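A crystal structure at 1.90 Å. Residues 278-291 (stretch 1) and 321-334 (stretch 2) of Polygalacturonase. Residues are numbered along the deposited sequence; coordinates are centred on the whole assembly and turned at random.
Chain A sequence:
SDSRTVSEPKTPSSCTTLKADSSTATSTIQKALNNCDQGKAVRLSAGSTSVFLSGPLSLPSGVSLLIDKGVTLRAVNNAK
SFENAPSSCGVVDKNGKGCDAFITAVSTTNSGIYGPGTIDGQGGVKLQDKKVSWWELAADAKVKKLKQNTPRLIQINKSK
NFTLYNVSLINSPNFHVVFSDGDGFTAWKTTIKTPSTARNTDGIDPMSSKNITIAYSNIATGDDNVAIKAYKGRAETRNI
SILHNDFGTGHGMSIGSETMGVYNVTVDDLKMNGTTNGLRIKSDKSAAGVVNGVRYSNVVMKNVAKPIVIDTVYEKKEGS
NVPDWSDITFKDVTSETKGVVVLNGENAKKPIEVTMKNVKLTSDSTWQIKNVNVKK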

# COMPACT_ATOMS: atom_id res chain seq x y z
N GLY A 278 -12.16 8.87 3.75
CA GLY A 278 -11.34 9.01 4.95
C GLY A 278 -11.00 7.64 5.53
O GLY A 278 -10.03 6.99 5.12
N LEU A 279 -11.82 7.23 6.49
CA LEU A 279 -11.68 5.94 7.15
C LEU A 279 -12.68 4.96 6.54
O LEU A 279 -13.89 5.17 6.59
CB LEU A 279 -11.92 6.10 8.65
CG LEU A 279 -11.16 7.22 9.36
CD1 LEU A 279 -11.69 7.43 10.77
CD2 LEU A 279 -9.67 6.92 9.40
N ARG A 280 -12.17 3.88 5.95
CA ARG A 280 -13.05 2.96 5.25
C ARG A 280 -12.89 1.48 5.53
O ARG A 280 -11.81 0.92 5.63
CB ARG A 280 -12.82 3.22 3.75
CG ARG A 280 -13.72 2.41 2.83
CD ARG A 280 -13.75 3.08 1.45
NE ARG A 280 -12.50 2.81 0.72
CZ ARG A 280 -12.45 2.81 -0.60
NH1 ARG A 280 -13.55 3.08 -1.30
NH2 ARG A 280 -11.31 2.56 -1.23
N ILE A 281 -14.04 0.82 5.63
CA ILE A 281 -14.15 -0.63 5.76
C ILE A 281 -15.11 -1.04 4.63
O ILE A 281 -16.28 -0.64 4.64
CB ILE A 281 -14.63 -1.18 7.10
CG1 ILE A 281 -13.81 -0.63 8.27
CG2 ILE A 281 -14.55 -2.71 7.06
CD1 ILE A 281 -14.23 -1.07 9.65
N LYS A 282 -14.60 -1.77 3.65
CA LYS A 282 -15.41 -2.13 2.50
C LYS A 282 -15.27 -3.59 2.09
O LYS A 282 -14.22 -4.21 2.26
CB LYS A 282 -15.00 -1.24 1.31
CG LYS A 282 -13.54 -1.40 0.92
CD LYS A 282 -13.23 -0.63 -0.35
CE LYS A 282 -12.19 -1.35 -1.20
NZ LYS A 282 -10.85 -0.69 -1.08
N SER A 283 -16.34 -4.12 1.50
CA SER A 283 -16.35 -5.49 1.02
C SER A 283 -17.52 -5.73 0.08
O SER A 283 -18.26 -4.82 -0.29
CB SER A 283 -16.36 -6.47 2.19
OG SER A 283 -15.74 -7.69 1.81
N ASP A 284 -17.70 -6.98 -0.31
CA ASP A 284 -18.81 -7.39 -1.17
C ASP A 284 -19.14 -8.83 -0.83
O ASP A 284 -18.47 -9.42 0.02
CB ASP A 284 -18.47 -7.21 -2.65
CG ASP A 284 -17.17 -7.89 -3.05
OD1 ASP A 284 -17.16 -9.14 -3.08
OD2 ASP A 284 -16.18 -7.19 -3.32
N LYS A 285 -20.06 -9.45 -1.56
CA LYS A 285 -20.45 -10.83 -1.30
C LYS A 285 -19.38 -11.85 -1.65
O LYS A 285 -19.49 -12.99 -1.18
CB LYS A 285 -21.74 -11.17 -2.06
CG LYS A 285 -23.02 -10.75 -1.36
CD LYS A 285 -24.24 -11.36 -2.04
CE LYS A 285 -25.13 -10.30 -2.65
NZ LYS A 285 -26.58 -10.63 -2.49
N SER A 286 -18.37 -11.51 -2.44
CA SER A 286 -17.33 -12.45 -2.82
C SER A 286 -16.16 -12.53 -1.85
O SER A 286 -15.41 -13.51 -1.92
CB SER A 286 -16.79 -12.08 -4.21
OG SER A 286 -15.87 -11.01 -4.10
N ALA A 287 -15.98 -11.55 -0.96
CA ALA A 287 -14.80 -11.58 -0.10
C ALA A 287 -15.02 -11.10 1.32
O ALA A 287 -14.04 -10.84 2.04
CB ALA A 287 -13.72 -10.71 -0.77
N ALA A 288 -16.26 -10.98 1.76
CA ALA A 288 -16.55 -10.51 3.11
C ALA A 288 -16.28 -11.58 4.17
O ALA A 288 -16.60 -12.75 3.98
CB ALA A 288 -18.01 -10.07 3.20
N GLY A 289 -15.71 -11.16 5.30
CA GLY A 289 -15.49 -12.09 6.41
C GLY A 289 -15.50 -11.33 7.73
O GLY A 289 -16.11 -10.26 7.84
N VAL A 290 -14.72 -11.81 8.69
CA VAL A 290 -14.61 -11.19 9.99
C VAL A 290 -13.65 -10.00 10.01
O VAL A 290 -12.49 -10.09 9.60
CB VAL A 290 -14.13 -12.19 11.07
CG1 VAL A 290 -13.93 -11.52 12.42
CG2 VAL A 290 -15.12 -13.34 11.20
N VAL A 291 -14.12 -8.90 10.55
CA VAL A 291 -13.36 -7.70 10.84
C VAL A 291 -13.65 -7.42 12.32
O VAL A 291 -14.80 -7.12 12.67
CB VAL A 291 -13.70 -6.48 9.98
CG1 VAL A 291 -13.01 -5.23 10.52
CG2 VAL A 291 -13.32 -6.68 8.52
N ASN A 321 -20.65 -14.96 0.84
CA ASN A 321 -19.90 -14.47 1.98
C ASN A 321 -20.65 -13.38 2.73
O ASN A 321 -21.27 -12.48 2.16
CB ASN A 321 -18.51 -13.99 1.55
CG ASN A 321 -17.64 -15.15 1.09
OD1 ASN A 321 -17.02 -15.83 1.91
ND2 ASN A 321 -17.60 -15.40 -0.21
N VAL A 322 -20.66 -13.51 4.05
CA VAL A 322 -21.33 -12.58 4.94
C VAL A 322 -20.29 -11.88 5.82
O VAL A 322 -19.45 -12.53 6.42
CB VAL A 322 -22.35 -13.31 5.84
CG1 VAL A 322 -22.85 -12.45 6.98
CG2 VAL A 322 -23.53 -13.82 5.02
N PRO A 323 -20.40 -10.56 5.92
CA PRO A 323 -19.53 -9.78 6.78
C PRO A 323 -19.88 -9.92 8.25
O PRO A 323 -21.04 -9.80 8.64
CB PRO A 323 -19.78 -8.34 6.32
CG PRO A 323 -21.20 -8.35 5.84
CD PRO A 323 -21.41 -9.72 5.24
N ASP A 324 -18.87 -10.16 9.08
CA ASP A 324 -19.05 -10.27 10.52
C ASP A 324 -18.10 -9.25 11.16
O ASP A 324 -16.95 -9.53 11.49
CB ASP A 324 -18.78 -11.67 11.06
CG ASP A 324 -18.98 -11.77 12.56
OD1 ASP A 324 -19.51 -10.82 13.18
OD2 ASP A 324 -18.60 -12.80 13.15
N TRP A 325 -18.55 -8.00 11.11
CA TRP A 325 -17.75 -6.86 11.54
C TRP A 325 -18.21 -6.36 12.90
O TRP A 325 -19.39 -6.04 13.09
CB TRP A 325 -17.82 -5.77 10.46
CG TRP A 325 -17.38 -6.16 9.08
CD1 TRP A 325 -16.75 -7.31 8.67
CD2 TRP A 325 -17.49 -5.36 7.89
NE1 TRP A 325 -16.50 -7.30 7.33
CE2 TRP A 325 -16.94 -6.10 6.83
CE3 TRP A 325 -18.01 -4.09 7.62
CZ2 TRP A 325 -16.89 -5.63 5.52
CZ3 TRP A 325 -17.96 -3.62 6.32
CH2 TRP A 325 -17.41 -4.38 5.29
N SER A 326 -17.29 -6.33 13.87
CA SER A 326 -17.65 -5.88 15.21
C SER A 326 -16.50 -5.19 15.93
O SER A 326 -15.36 -5.19 15.48
CB SER A 326 -18.19 -7.06 16.04
OG SER A 326 -17.21 -8.07 16.20
N ASP A 327 -16.81 -4.59 17.08
CA ASP A 327 -15.85 -3.86 17.89
C ASP A 327 -15.09 -2.84 17.05
O ASP A 327 -13.88 -2.87 16.87
CB ASP A 327 -14.91 -4.79 18.65
CG ASP A 327 -13.98 -4.08 19.62
OD1 ASP A 327 -14.25 -2.92 19.99
OD2 ASP A 327 -12.96 -4.69 20.00
N ILE A 328 -15.86 -1.92 16.48
CA ILE A 328 -15.36 -0.85 15.62
C ILE A 328 -15.62 0.48 16.31
O ILE A 328 -16.77 0.84 16.59
CB ILE A 328 -16.03 -0.90 14.23
CG1 ILE A 328 -15.77 -2.25 13.55
CG2 ILE A 328 -15.53 0.23 13.34
CD1 ILE A 328 -16.70 -2.57 12.41
N THR A 329 -14.56 1.20 16.69
CA THR A 329 -14.71 2.45 17.42
C THR A 329 -14.03 3.63 16.75
O THR A 329 -12.95 3.54 16.17
CB THR A 329 -14.15 2.34 18.85
OG1 THR A 329 -12.75 2.04 18.78
CG2 THR A 329 -14.84 1.25 19.66
N PHE A 330 -14.68 4.79 16.84
CA PHE A 330 -14.15 6.05 16.35
C PHE A 330 -14.13 7.04 17.52
O PHE A 330 -15.17 7.23 18.16
CB PHE A 330 -14.97 6.65 15.21
CG PHE A 330 -15.15 5.85 13.96
CD1 PHE A 330 -16.05 4.80 13.90
CD2 PHE A 330 -14.41 6.15 12.82
CE1 PHE A 330 -16.21 4.06 12.75
CE2 PHE A 330 -14.57 5.42 11.66
CZ PHE A 330 -15.47 4.38 11.62
N LYS A 331 -12.99 7.64 17.80
CA LYS A 331 -12.86 8.58 18.90
C LYS A 331 -12.06 9.81 18.51
O LYS A 331 -10.96 9.72 17.96
CB LYS A 331 -12.21 7.91 20.12
CG LYS A 331 -12.15 8.79 21.35
CD LYS A 331 -11.82 7.98 22.60
CE LYS A 331 -12.18 8.73 23.87
NZ LYS A 331 -11.58 10.10 23.90
N ASP A 332 -12.60 11.00 18.83
CA ASP A 332 -11.92 12.25 18.51
C ASP A 332 -11.58 12.32 17.02
O ASP A 332 -10.41 12.42 16.64
CB ASP A 332 -10.65 12.40 19.35
CG ASP A 332 -10.95 12.62 20.82
OD1 ASP A 332 -11.98 13.26 21.13
OD2 ASP A 332 -10.16 12.15 21.67
N VAL A 333 -12.61 12.26 16.19
CA VAL A 333 -12.46 12.33 14.74
C VAL A 333 -13.16 13.59 14.23
O VAL A 333 -14.35 13.77 14.50
CB VAL A 333 -13.03 11.08 14.04
CG1 VAL A 333 -13.09 11.25 12.53
CG2 VAL A 333 -12.20 9.84 14.38
N THR A 334 -12.43 14.47 13.56
CA THR A 334 -12.99 15.71 13.05
C THR A 334 -12.86 15.83 11.53
O THR A 334 -11.83 15.52 10.94
CB THR A 334 -12.30 16.95 13.65
OG1 THR A 334 -12.24 16.87 15.08
CG2 THR A 334 -13.03 18.22 13.26

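How does stretch 1 first reach stretch 2? It does so through side chains alone, since near Leu279 the backbones are still far apart, with the CA of Leu279 9.5 Å from the CA of Phe330. Leu279 points toward the other stretch, and its CD1 meets the edge of the Phe330 ring, 3.6 Å from CE2 of Phe330; the same CD1 lies 4.4 Å from CG2 of Val333. Arg280 points away and takes no part. Ile281 points toward stretch 2 again, as the alternation of a strand demands, and its CD1 packs 4.0 Å from CD1 of Ile328.

What holds the indole of Trp325 in place? One face of the ring is covered by Ile281, whose CG2 sits 3.6 Å from the centroid of the six-membered ring of Trp325, only 13° off the normal, a CH-pi contact. At the ring edge, CB of Ser283 approaches CZ2 of Trp325 to 3.5 Å. Trp325 gives up more surface to this contact than any other residue, 119 Å².

Where do the backbones begin to meet? They come together in the loop, where the carbonyl of Lys285 receives two hydrogen bonds from Asn321: one from the side-chain ND2, 3.2 Å from Lys285 O, and a weak one from the backbone N, 3.1 Å from the same oxygen. The neighbouring carbonyl is less well aligned: Ser286 O is 3.4 Å from Asn321 ND2, but the angle is too poor for a hydrogen bond. Within the loop, Asp284 OD1 accepts a very short 2.5 Å hydrogen bond from Ser286 OG. Ala288 then turns toward stretch 2, placing its CB 4.0 Å from CD of Pro323.

How does the contact end? It closes as a short piece of parallel sheet, pairing Val290 with Asp324 and Val291 with Trp325. Asp324 N donates to Gly289 O at 3.0 Å, Val291 N donates to Asp324 O at 3.0 Å, and Ser326 N donates to Val291 O at 2.9 Å, so the bonds alternate in direction between the strands. CA-H...O contacts reinforce this register, with Val290 CA 3.2 Å from Asp324 O and Trp325 CA 3.2 Å from Val291 O. Val290 and Asp324 share one face of the sheet; Val291 and Trp325 share the other, where CB of Val291 comes within 3.4 Å of CD1 of Trp325. CG2 of Val291 makes a second CH-pi contact, 3.8 Å from the centroid of the five-membered ring of Trp325 and 28° off the normal, over the same face of the ring as Ile281. The ring therefore bridges the early strand and the later one.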